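Local coordinates for protein Methylcobalamin\: coenzyme M methyltransferase (Methanosarcina mazei, PDB 4AY7) that transfers the methyl group of a methylated corrinoid to coenzyme M in methanogenesis, with zinc as its cofactor, at residues 85-90 with 189-194; 163-168 with 182-187; 176-181 with 225-230; 233-236 with 242-245. All coordinates share one frame; numbering follows the deposited sequence.

All four contacts lie in one TIM barrel, three of them on helix 178-202. Contacts 1, 2 and 3 share it: 176-181 is at its start, 182-187 follows, and 189-194 comes further on. The centres of contacts 2 and 3 are about 10 Å apart, those of 1 and 2 about 12 Å, those of 1 and 3 about 19 Å. Contact 4 lies about 14 Å from contact 1, which it touches through F235 and S192. Along the chain contact 2 is nested within contact 1, and contact 3 crosses both. Helix 221-238 serves contact 3 and, against strand 242-246, contact 4. The outer helices are thereby tied to a strand that ends in the zinc ligand H246.

Contact 1: 85-90 with 189-194; sequences TVLVEA and TEASII
L87 is the residue of helix 86-90 that reaches A191 and S192 on helix 178-202, and it does so with both of its methyl groups. The first segment begins with T85 at the N-cap position, where the side chain makes no capping bond; its OG1 instead bonds to the 3-sulfinoalanine at position 83. With V86 the chain turns into the helix, its side chain lying on helix 130-144. L87 comes next and points at the other helix. Its CG stands anti to the backbone N (chi1 176°), which carries the branched end straight across the gap between the helices. CD2 settles beside S192, 3.5 Å from its OG. The same methyl also lies over the helix backbone, with L87 CD2 3.6 Å from S192 CA. CD1 turns to A191, 4.3 Å from its CB, and both methyls lie near A191 O, L87 CD2 at 4.0 Å. At this point the backbones are close, L87 CA being 7.5 Å from S192 CA, as the small A191 and S192 allow. V88 then turns to helix 157-165, and E89 forms a salt bridge with R129. The chemistry is thus largely apolar. Of the polar atoms L87 touches, A191 O and S192 OG, the hydroxyl is buried but satisfied, since it bonds to A188 O one turn earlier. Van der Waals packing alone therefore joins the two segments.

Contact 2: 163-168 with 182-187; sequences DLVSVK and EQALDI
L164 and V165 meet A184 and I187 in a buried helix-helix contact made by aliphatic side chains on the outside of the TIM barrel. The last turn of helix 157-165, which follows strand 150-155, rests here against the early part of helix 178-202. The two elements belong to the same link between strands 150-155 and 206-210, with helix 167-176 between them, so the contact closes a short excursion of the chain. S166, the first residue past that helix to leave helical phi/psi (phi 87°), is also the N-cap of the next one, which sends the chain away directly after the touching residues. The backbones come nearest at L164 and A184, whose CA atoms are 7.4 Å apart. L164 extends its CD1 over the second helix, where it lies 4.3 Å from I187 CG2; L164 CD1 is also 4.3 Å from A184 O. V165 also packs on F170 and W173 of helix 167-176, so its side chain joins three helices. Its chi1 of -50° places CG1 anti to the carbonyl carbon and aims that branch at the second helix, where V165 CG1 meets A184 CB at 4.1 Å.

Contact 3: 176-181 with 225-230; sequences KKTDLL and RQFLKS
F227 lays its ring against L181 and T178, filling the groove between the start of helix 178-202 and helix 221-238. The tight part is at L181. With CG anti to the backbone N (chi1 -168°), L181 reaches across to the phenylalanine, the two side chains crossing at about a right angle, and sets one methyl over the ring. L181 CD2 stands 3.8 Å from the centroid of the F227 ring, 19° off the ring normal, a CH-pi contact. It sits off-centre, nearest to F227 CG at 3.6 Å. The opposite face is taken within its own segment by Q226, whose CG rests above the middle of the F227 ring, so the ring is sandwiched between two aliphatic groups. The looser side is at T178, which is partly exposed and comes up obliquely: T178 CG2 reaches F227 CZ at 3.8 Å. Further out, Q226 and D179 are exposed to solvent. Deeper in, L185 of helix 178-202 also packs on F227, while L181 itself touches F170 and S174 of helix 167-176. With F227 cut back to an alanine, the space between the helices is likely to open, and L181 CD2, T178 CG2 and Q226 CG would lose the ring they rest on. Such packing of neighbouring outer helices, here the two that come before and after strand 206-210, is what forms the outer layer of a TIM barrel.

Contact 4: 233-236 with 242-245; sequences QKFA and VTVL
T243 packs against F235 and A236 where helix 221-238 lies on the sheet. The helix joins strands 206-210 and 242-246 in a beta-alpha-beta unit of the TIM barrel, and the contact links the last turns of that helix with the strand that follows it. T243 carries the strand's whole share. From a backbone held in the sheet by bonds to G265, with its N also bonded to E264, its CB points toward the helix. There the side chain forks. The chi1 of 60° puts OG1 between the backbone N and the carbonyl carbon, and this branch comes up to the methyl of A236. T243 OG1 and A236 CB are 4.2 Å apart, a van der Waals contact. The other branch, CG2, stands anti to the carbonyl carbon and turns to the aromatic ring, which it approaches obliquely. The backbones also come close here, with the CA atoms of A236 and T243 6.5 Å apart. F235 is a bridge as well: its ring also touches S192, I193 and A196 of helix 178-202 and I209 of strand 206-210, so it sits between two helices and the sheet. The strand runs on to the zinc ligand H246, whose side chain is about 10 Å from that of T243, so the contact lies near the metal site without being part of it. On the ring side, the tip of T243 is its methyl CG2, 4.3 Å from F235 CE1.

Contact 1: 85-90 with 189-194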
loop_
_atom_site.group_PDB
_atom_site.type_symbol
_atom_site.label_atom_id
_atom_site.label_comp_id
_atom_site.label_asym_id
_atom_site.label_seq_id
_atom_site.Cartn_x
_atom_site.Cartn_y
_atom_site.Cartn_z
ATOM N N THR A 85 -0.519 -6.875 -8.129
ATOM C CA THR A 85 -0.923 -7.354 -9.451
ATOM C C THR A 85 -2.404 -7.694 -9.610
ATOM O O THR A 85 -2.865 -7.994 -10.763
ATOM C CB THR A 85 -0.118 -8.633 -9.929
ATOM O OG1 THR A 85 -0.481 -9.764 -9.124
ATOM C CG2 THR A 85 1.437 -8.462 -9.858
ATOM N N VAL A 86 -3.199 -7.649 -8.570
ATOM C CA VAL A 86 -4.571 -8.080 -8.736
ATOM C C VAL A 86 -5.352 -7.298 -9.816
ATOM O O VAL A 86 -6.099 -7.875 -10.627
ATOM C CB VAL A 86 -5.316 -8.108 -7.376
ATOM C CG1 VAL A 86 -6.826 -8.388 -7.506
ATOM C CG2 VAL A 86 -4.714 -9.161 -6.454
ATOM N N LEU A 87 -5.262 -5.977 -9.735
ATOM C CA LEU A 87 -6.048 -5.137 -10.599
ATOM C C LEU A 87 -5.458 -5.226 -12.017
ATOM O O LEU A 87 -6.173 -5.319 -12.998
ATOM C CB LEU A 87 -6.079 -3.666 -10.052
ATOM C CG LEU A 87 -6.825 -2.636 -10.971
ATOM C CD1 LEU A 87 -8.253 -3.159 -11.250
ATOM C CD2 LEU A 87 -6.796 -1.233 -10.334
ATOM N N VAL A 88 -4.142 -5.158 -12.148
ATOM C CA VAL A 88 -3.564 -5.138 -13.510
ATOM C C VAL A 88 -3.857 -6.457 -14.254
ATOM O O VAL A 88 -4.133 -6.455 -15.479
ATOM C CB VAL A 88 -2.060 -4.783 -13.483
ATOM C CG1 VAL A 88 -1.898 -3.314 -13.037
ATOM C CG2 VAL A 88 -1.272 -5.641 -12.534
ATOM N N GLU A 89 -3.878 -7.557 -13.525
ATOM C CA GLU A 89 -4.279 -8.806 -14.069
ATOM C C GLU A 89 -5.741 -8.817 -14.473
ATOM O O GLU A 89 -6.056 -9.386 -15.521
ATOM C CB GLU A 89 -4.086 -9.909 -13.058
ATOM C CG GLU A 89 -4.519 -11.260 -13.569
ATOM C CD GLU A 89 -4.164 -12.398 -12.608
ATOM O OE1 GLU A 89 -4.347 -12.197 -11.420
ATOM O OE2 GLU A 89 -3.729 -13.523 -12.968
ATOM N N ALA A 90 -6.618 -8.310 -13.649
ATOM C CA ALA A 90 -8.043 -8.154 -14.025
ATOM C C ALA A 90 -8.219 -7.262 -15.251
ATOM O O ALA A 90 -9.035 -7.588 -16.119
ATOM C CB ALA A 90 -8.836 -7.676 -12.837
ATOM N N THR A 189 -6.845 5.086 -13.991
ATOM C CA THR A 189 -7.422 5.748 -12.817
ATOM C C THR A 189 -8.861 5.302 -12.617
ATOM O O THR A 189 -9.262 5.017 -11.482
ATOM C CB THR A 189 -7.267 7.275 -12.904
ATOM O OG1 THR A 189 -5.875 7.527 -13.044
ATOM C CG2 THR A 189 -7.818 8.057 -11.688
ATOM N N GLU A 190 -9.581 5.157 -13.726
ATOM C CA GLU A 190 -10.942 4.742 -13.682
ATOM C C GLU A 190 -11.036 3.334 -13.061
ATOM O O GLU A 190 -11.886 3.062 -12.238
ATOM C CB GLU A 190 -11.501 4.752 -15.110
ATOM C CG GLU A 190 -12.911 4.243 -15.298
ATOM C CD GLU A 190 -13.358 4.314 -16.787
ATOM O OE1 GLU A 190 -13.032 5.342 -17.476
ATOM O OE2 GLU A 190 -14.041 3.344 -17.275
ATOM N N ALA A 191 -10.223 2.431 -13.570
ATOM C CA ALA A 191 -10.224 1.034 -13.087
ATOM C C ALA A 191 -9.857 1.044 -11.605
ATOM O O ALA A 191 -10.418 0.298 -10.806
ATOM C CB ALA A 191 -9.220 0.137 -13.889
ATOM N N SER A 192 -8.886 1.852 -11.243
ATOM C CA SER A 192 -8.392 1.915 -9.833
ATOM C C SER A 192 -9.504 2.317 -8.874
ATOM O O SER A 192 -9.679 1.722 -7.821
ATOM C CB SER A 192 -7.178 2.881 -9.742
ATOM O OG SER A 192 -6.032 2.213 -10.314
ATOM N N ILE A 193 -10.295 3.300 -9.272
ATOM C CA ILE A 193 -11.337 3.828 -8.394
ATOM C C ILE A 193 -12.415 2.753 -8.228
ATOM O O ILE A 193 -12.918 2.492 -7.098
ATOM C CB ILE A 193 -11.930 5.101 -9.021
ATOM C CG1 ILE A 193 -10.908 6.189 -8.918
ATOM C CG2 ILE A 193 -13.272 5.418 -8.411
ATOM C CD1 ILE A 193 -11.243 7.378 -9.769
ATOM N N ILE A 194 -12.756 2.108 -9.336
ATOM C CA ILE A 194 -13.774 1.039 -9.311
ATOM C C ILE A 194 -13.375 -0.071 -8.315
ATOM O O ILE A 194 -14.192 -0.543 -7.526
ATOM C CB ILE A 194 -14.046 0.442 -10.691
ATOM C CG1 ILE A 194 -14.762 1.471 -11.610
ATOM C CG2 ILE A 194 -14.863 -0.875 -10.566
ATOM C CD1 ILE A 194 -14.715 1.210 -13.111
#

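Contact 2: 163-168 with 182-187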
loop_
_atom_site.group_PDB
_atom_site.type_symbol
_atom_site.label_atom_id
_atom_site.label_comp_id
_atom_site.label_asym_id
_atom_site.label_seq_id
_atom_site.Cartn_x
_atom_site.Cartn_y
_atom_site.Cartn_z
ATOM N N ASP A 163 1.734 -0.790 -16.218
ATOM C CA ASP A 163 1.530 -2.246 -16.509
ATOM C C ASP A 163 0.595 -2.528 -17.698
ATOM O O ASP A 163 0.808 -3.579 -18.398
ATOM C CB ASP A 163 1.064 -3.015 -15.275
ATOM C CG ASP A 163 2.159 -3.133 -14.195
ATOM O OD1 ASP A 163 3.388 -3.151 -14.491
ATOM O OD2 ASP A 163 1.769 -3.343 -13.048
ATOM N N LEU A 164 -0.312 -1.585 -18.048
ATOM C CA LEU A 164 -1.181 -1.821 -19.194
ATOM C C LEU A 164 -0.330 -1.787 -20.448
ATOM O O LEU A 164 -0.598 -2.509 -21.412
ATOM C CB LEU A 164 -2.248 -0.751 -19.316
ATOM C CG LEU A 164 -3.319 -0.830 -18.263
ATOM C CD1 LEU A 164 -4.307 0.326 -18.419
ATOM C CD2 LEU A 164 -4.006 -2.167 -18.210
ATOM N N VAL A 165 0.678 -0.903 -20.470
ATOM C CA VAL A 165 1.405 -0.593 -21.696
ATOM C C VAL A 165 2.885 -1.000 -21.701
ATOM O O VAL A 165 3.557 -0.903 -22.733
ATOM C CB VAL A 165 1.245 0.918 -22.070
ATOM C CG1 VAL A 165 -0.247 1.292 -22.038
ATOM C CG2 VAL A 165 2.006 1.814 -21.135
ATOM N N SER A 166 3.381 -1.495 -20.579
ATOM C CA SER A 166 4.829 -1.776 -20.360
ATOM C C SER A 166 5.506 -0.463 -19.830
ATOM O O SER A 166 5.194 0.663 -20.233
ATOM C CB SER A 166 5.522 -2.337 -21.632
ATOM O OG SER A 166 5.930 -1.307 -22.569
ATOM N N VAL A 167 6.474 -0.596 -18.928
ATOM C CA VAL A 167 7.109 0.593 -18.434
ATOM C C VAL A 167 7.945 1.227 -19.550
ATOM O O VAL A 167 8.069 2.455 -19.627
ATOM C CB VAL A 167 7.961 0.347 -17.149
ATOM C CG1 VAL A 167 9.195 -0.443 -17.457
ATOM C CG2 VAL A 167 8.332 1.700 -16.554
ATOM N N LYS A 168 8.454 0.424 -20.464
ATOM C CA LYS A 168 9.219 0.983 -21.579
ATOM C C LYS A 168 8.372 1.900 -22.515
ATOM O O LYS A 168 8.828 2.967 -22.938
ATOM C CB LYS A 168 9.816 -0.160 -22.340
ATOM C CG LYS A 168 10.768 0.246 -23.423
ATOM C CD LYS A 168 11.111 -0.970 -24.270
ATOM C CE LYS A 168 11.477 -0.562 -25.695
ATOM N NZ LYS A 168 12.855 -0.001 -25.722
ATOM N N GLU A 182 -1.538 10.026 -21.432
ATOM C CA GLU A 182 -2.776 10.423 -20.768
ATOM C C GLU A 182 -3.966 9.534 -20.903
ATOM O O GLU A 182 -4.705 9.336 -19.933
ATOM C CB GLU A 182 -3.194 11.845 -21.155
ATOM C CG GLU A 182 -2.275 12.908 -20.591
ATOM C CD GLU A 182 -2.892 14.295 -20.807
ATOM O OE1 GLU A 182 -4.095 14.525 -20.458
ATOM O OE2 GLU A 182 -2.187 15.123 -21.398
ATOM N N GLN A 183 -4.136 8.926 -22.068
ATOM C CA GLN A 183 -5.229 7.959 -22.222
ATOM C C GLN A 183 -5.047 6.774 -21.293
ATOM O O GLN A 183 -6.005 6.342 -20.659
ATOM C CB GLN A 183 -5.315 7.476 -23.651
ATOM C CG GLN A 183 -6.602 6.756 -23.888
ATOM C CD GLN A 183 -6.719 6.280 -25.311
ATOM O OE1 GLN A 183 -5.938 6.683 -26.227
ATOM N NE2 GLN A 183 -7.726 5.447 -25.530
ATOM N N ALA A 184 -3.819 6.261 -21.199
ATOM C CA ALA A 184 -3.559 5.130 -20.282
ATOM C C ALA A 184 -3.788 5.446 -18.809
ATOM O O ALA A 184 -4.386 4.654 -18.041
ATOM C CB ALA A 184 -2.137 4.611 -20.501
ATOM N N LEU A 185 -3.268 6.596 -18.389
ATOM C CA LEU A 185 -3.480 7.097 -17.046
ATOM C C LEU A 185 -4.949 7.239 -16.757
ATOM O O LEU A 185 -5.395 6.788 -15.730
ATOM C CB LEU A 185 -2.774 8.434 -16.882
ATOM C CG LEU A 185 -1.247 8.288 -16.825
ATOM C CD1 LEU A 185 -0.560 9.654 -16.949
ATOM C CD2 LEU A 185 -0.855 7.659 -15.496
ATOM N N ASP A 186 -5.745 7.723 -17.705
ATOM C CA ASP A 186 -7.161 7.845 -17.474
ATOM C C ASP A 186 -7.886 6.530 -17.328
ATOM O O ASP A 186 -8.733 6.387 -16.441
ATOM C CB ASP A 186 -7.834 8.734 -18.574
ATOM C CG ASP A 186 -7.427 10.255 -18.430
ATOM O OD1 ASP A 186 -6.848 10.641 -17.374
ATOM O OD2 ASP A 186 -7.639 11.013 -19.398
ATOM N N ILE A 187 -7.587 5.550 -18.184
ATOM C CA ILE A 187 -8.184 4.228 -18.043
ATOM C C ILE A 187 -7.730 3.590 -16.723
ATOM O O ILE A 187 -8.572 3.032 -15.986
ATOM C CB ILE A 187 -7.771 3.289 -19.187
ATOM C CG1 ILE A 187 -8.299 3.832 -20.543
ATOM C CG2 ILE A 187 -8.276 1.886 -18.940
ATOM C CD1 ILE A 187 -7.523 3.363 -21.755
#

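Contact 3: 176-181 with 225-230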
loop_
_atom_site.group_PDB
_atom_site.type_symbol
_atom_site.label_atom_id
_atom_site.label_comp_id
_atom_site.label_asym_id
_atom_site.label_seq_id
_atom_site.Cartn_x
_atom_site.Cartn_y
_atom_site.Cartn_z
ATOM N N LYS A 176 7.231 11.439 -25.884
ATOM C CA LYS A 176 6.975 11.505 -27.311
ATOM C C LYS A 176 5.514 11.406 -27.712
ATOM O O LYS A 176 5.176 11.863 -28.790
ATOM C CB LYS A 176 7.795 10.446 -28.068
ATOM C CG LYS A 176 8.876 10.999 -28.994
ATOM C CD LYS A 176 10.132 11.375 -28.216
ATOM C CE LYS A 176 11.305 11.781 -29.115
ATOM N NZ LYS A 176 12.580 11.359 -28.457
ATOM N N LYS A 177 4.651 10.811 -26.886
ATOM C CA LYS A 177 3.244 10.673 -27.224
ATOM C C LYS A 177 2.408 10.886 -25.985
ATOM O O LYS A 177 1.800 9.948 -25.485
ATOM C CB LYS A 177 2.939 9.259 -27.753
ATOM C CG LYS A 177 3.610 8.820 -29.070
ATOM C CD LYS A 177 2.958 9.239 -30.398
ATOM C CE LYS A 177 1.459 8.910 -30.569
ATOM N NZ LYS A 177 0.877 9.380 -31.867
ATOM N N THR A 178 2.352 12.121 -25.493
ATOM C CA THR A 178 1.735 12.370 -24.217
ATOM C C THR A 178 0.230 12.115 -24.274
ATOM O O THR A 178 -0.376 11.826 -23.233
ATOM C CB THR A 178 2.020 13.792 -23.750
ATOM O OG1 THR A 178 1.466 14.732 -24.695
ATOM C CG2 THR A 178 3.573 13.997 -23.579
ATOM N N ASP A 179 -0.389 12.164 -25.464
ATOM C CA ASP A 179 -1.796 11.782 -25.566
ATOM C C ASP A 179 -2.006 10.347 -25.153
ATOM O O ASP A 179 -3.043 10.008 -24.584
ATOM C CB ASP A 179 -2.334 11.905 -26.973
ATOM C CG ASP A 179 -3.067 13.146 -27.191
ATOM O OD1 ASP A 179 -2.658 14.167 -26.601
ATOM O OD2 ASP A 179 -4.038 13.148 -27.976
ATOM N N LEU A 180 -1.091 9.467 -25.565
ATOM C CA LEU A 180 -1.200 8.060 -25.209
ATOM C C LEU A 180 -0.915 7.816 -23.711
ATOM O O LEU A 180 -1.605 7.102 -22.990
ATOM C CB LEU A 180 -0.271 7.179 -26.096
ATOM C CG LEU A 180 -0.535 7.069 -27.593
ATOM C CD1 LEU A 180 0.601 6.238 -28.188
ATOM C CD2 LEU A 180 -1.880 6.426 -27.925
ATOM N N LEU A 181 0.133 8.437 -23.250
ATOM C CA LEU A 181 0.371 8.527 -21.828
ATOM C C LEU A 181 -0.895 8.923 -21.030
ATOM O O LEU A 181 -1.284 8.214 -20.063
ATOM C CB LEU A 181 1.484 9.508 -21.506
ATOM C CG LEU A 181 1.906 9.378 -20.056
ATOM C CD1 LEU A 181 3.098 8.456 -19.903
ATOM C CD2 LEU A 181 2.272 10.761 -19.515
ATOM N N ARG A 225 4.331 16.211 -11.592
ATOM C CA ARG A 225 3.479 17.415 -11.486
ATOM C C ARG A 225 2.663 17.646 -12.724
ATOM O O ARG A 225 1.512 18.023 -12.633
ATOM C CB ARG A 225 4.278 18.661 -11.137
ATOM C CG ARG A 225 4.775 18.604 -9.701
ATOM C CD ARG A 225 5.645 19.776 -9.397
ATOM N NE ARG A 225 6.982 19.751 -10.000
ATOM C CZ ARG A 225 8.068 19.282 -9.406
ATOM N NH1 ARG A 225 8.026 18.722 -8.199
ATOM N NH2 ARG A 225 9.207 19.392 -10.038
ATOM N N GLN A 226 3.210 17.349 -13.886
ATOM C CA GLN A 226 2.499 17.627 -15.118
ATOM C C GLN A 226 1.351 16.620 -15.396
ATOM O O GLN A 226 0.241 17.037 -15.864
ATOM C CB GLN A 226 3.433 17.593 -16.314
ATOM C CG GLN A 226 2.581 17.895 -17.505
ATOM C CD GLN A 226 3.357 18.340 -18.708
ATOM O OE1 GLN A 226 4.597 18.219 -18.756
ATOM N NE2 GLN A 226 2.627 18.764 -19.731
ATOM N N PHE A 227 1.626 15.322 -15.142
ATOM C CA PHE A 227 0.690 14.226 -15.515
ATOM C C PHE A 227 0.119 13.332 -14.422
ATOM O O PHE A 227 -1.024 12.858 -14.539
ATOM C CB PHE A 227 1.324 13.256 -16.518
ATOM C CG PHE A 227 1.912 13.918 -17.734
ATOM C CD1 PHE A 227 1.105 14.453 -18.692
ATOM C CD2 PHE A 227 3.296 13.972 -17.904
ATOM C CE1 PHE A 227 1.670 15.059 -19.801
ATOM C CE2 PHE A 227 3.865 14.599 -18.988
ATOM C CZ PHE A 227 3.060 15.128 -19.939
ATOM N N LEU A 228 0.908 13.094 -13.374
ATOM C CA LEU A 228 0.576 12.051 -12.378
ATOM C C LEU A 228 -0.274 12.593 -11.269
ATOM O O LEU A 228 -1.252 11.963 -10.879
ATOM C CB LEU A 228 1.852 11.417 -11.896
ATOM C CG LEU A 228 2.832 10.899 -12.967
ATOM C CD1 LEU A 228 4.022 10.134 -12.310
ATOM C CD2 LEU A 228 2.117 10.048 -14.070
ATOM N N LYS A 229 0.056 13.788 -10.766
ATOM C CA LYS A 229 -0.627 14.386 -9.623
ATOM C C LYS A 229 -2.145 14.436 -9.832
ATOM O O LYS A 229 -2.899 14.061 -8.937
ATOM C CB LYS A 229 -0.078 15.800 -9.403
ATOM C CG LYS A 229 -0.546 16.463 -8.148
ATOM C CD LYS A 229 0.302 17.719 -7.914
ATOM C CE LYS A 229 -0.403 18.716 -7.051
ATOM N NZ LYS A 229 0.550 19.701 -6.391
ATOM N N SER A 230 -2.573 14.869 -11.018
ATOM C CA SER A 230 -4.016 14.991 -11.276
ATOM C C SER A 230 -4.779 13.694 -11.203
ATOM O O SER A 230 -5.932 13.690 -10.701
ATOM C CB SER A 230 -4.348 15.741 -12.600
ATOM O OG SER A 230 -3.855 14.974 -13.686
#

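Contact 4: 233-236 with 242-245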
loop_
_atom_site.group_PDB
_atom_site.type_symbol
_atom_site.label_atom_id
_atom_site.label_comp_id
_atom_site.label_asym_id
_atom_site.label_seq_id
_atom_site.Cartn_x
_atom_site.Cartn_y
_atom_site.Cartn_z
ATOM N N GLN A 233 -4.895 12.778 -7.393
ATOM C CA GLN A 233 -5.991 13.625 -6.884
ATOM C C GLN A 233 -7.377 13.092 -7.215
ATOM O O GLN A 233 -8.253 13.057 -6.332
ATOM C CB GLN A 233 -5.882 15.041 -7.424
ATOM C CG GLN A 233 -4.757 15.778 -6.744
ATOM C CD GLN A 233 -4.421 17.135 -7.374
ATOM O OE1 GLN A 233 -4.561 17.328 -8.575
ATOM N NE2 GLN A 233 -3.929 18.046 -6.569
ATOM N N LYS A 234 -7.561 12.608 -8.446
ATOM C CA LYS A 234 -8.870 12.090 -8.838
ATOM C C LYS A 234 -9.176 10.817 -8.095
ATOM O O LYS A 234 -10.331 10.575 -7.675
ATOM C CB LYS A 234 -8.939 11.852 -10.318
ATOM C CG LYS A 234 -10.308 11.441 -10.814
ATOM C CD LYS A 234 -10.199 11.148 -12.304
ATOM C CE LYS A 234 -11.558 10.886 -12.948
ATOM N NZ LYS A 234 -12.515 11.953 -12.503
ATOM N N PHE A 235 -8.151 9.954 -7.943
ATOM C CA PHE A 235 -8.364 8.753 -7.149
ATOM C C PHE A 235 -8.816 9.052 -5.723
ATOM O O PHE A 235 -9.828 8.494 -5.231
ATOM C CB PHE A 235 -7.047 7.957 -7.100
ATOM C CG PHE A 235 -7.142 6.689 -6.318
ATOM C CD1 PHE A 235 -6.878 6.671 -4.986
ATOM C CD2 PHE A 235 -7.485 5.482 -6.970
ATOM C CE1 PHE A 235 -6.936 5.490 -4.252
ATOM C CE2 PHE A 235 -7.580 4.305 -6.254
ATOM C CZ PHE A 235 -7.315 4.319 -4.870
ATOM N N ALA A 236 -8.053 9.909 -5.035
ATOM C CA ALA A 236 -8.288 10.183 -3.601
ATOM C C ALA A 236 -9.641 10.809 -3.464
ATOM O O ALA A 236 -10.408 10.457 -2.568
ATOM C CB ALA A 236 -7.259 11.116 -3.038
ATOM N N VAL A 242 -11.061 6.789 3.803
ATOM C CA VAL A 242 -9.712 7.213 4.077
ATOM C C VAL A 242 -8.747 6.464 3.181
ATOM O O VAL A 242 -8.926 5.254 2.881
ATOM C CB VAL A 242 -9.403 7.074 5.594
ATOM C CG1 VAL A 242 -7.894 7.221 5.868
ATOM C CG2 VAL A 242 -10.304 8.062 6.398
ATOM N N THR A 243 -7.833 7.238 2.585
ATOM C CA THR A 243 -6.799 6.676 1.718
ATOM C C THR A 243 -5.376 7.055 2.165
ATOM O O THR A 243 -5.156 8.085 2.837
ATOM C CB THR A 243 -6.983 7.113 0.267
ATOM O OG1 THR A 243 -6.914 8.512 0.227
ATOM C CG2 THR A 243 -8.340 6.684 -0.350
ATOM N N VAL A 244 -4.422 6.262 1.700
ATOM C CA VAL A 244 -3.004 6.405 1.967
ATOM C C VAL A 244 -2.234 6.175 0.664
ATOM O O VAL A 244 -2.504 5.224 -0.082
ATOM C CB VAL A 244 -2.531 5.409 3.075
ATOM C CG1 VAL A 244 -1.030 5.481 3.309
ATOM C CG2 VAL A 244 -3.189 5.711 4.415
ATOM N N LEU A 245 -1.251 7.015 0.392
ATOM C CA LEU A 245 -0.420 6.912 -0.787
ATOM C C LEU A 245 0.994 6.521 -0.352
ATOM O O LEU A 245 1.635 7.232 0.423
ATOM C CB LEU A 245 -0.376 8.241 -1.517
ATOM C CG LEU A 245 0.637 8.380 -2.600
ATOM C CD1 LEU A 245 0.182 7.429 -3.726
ATOM C CD2 LEU A 245 0.629 9.787 -3.149
#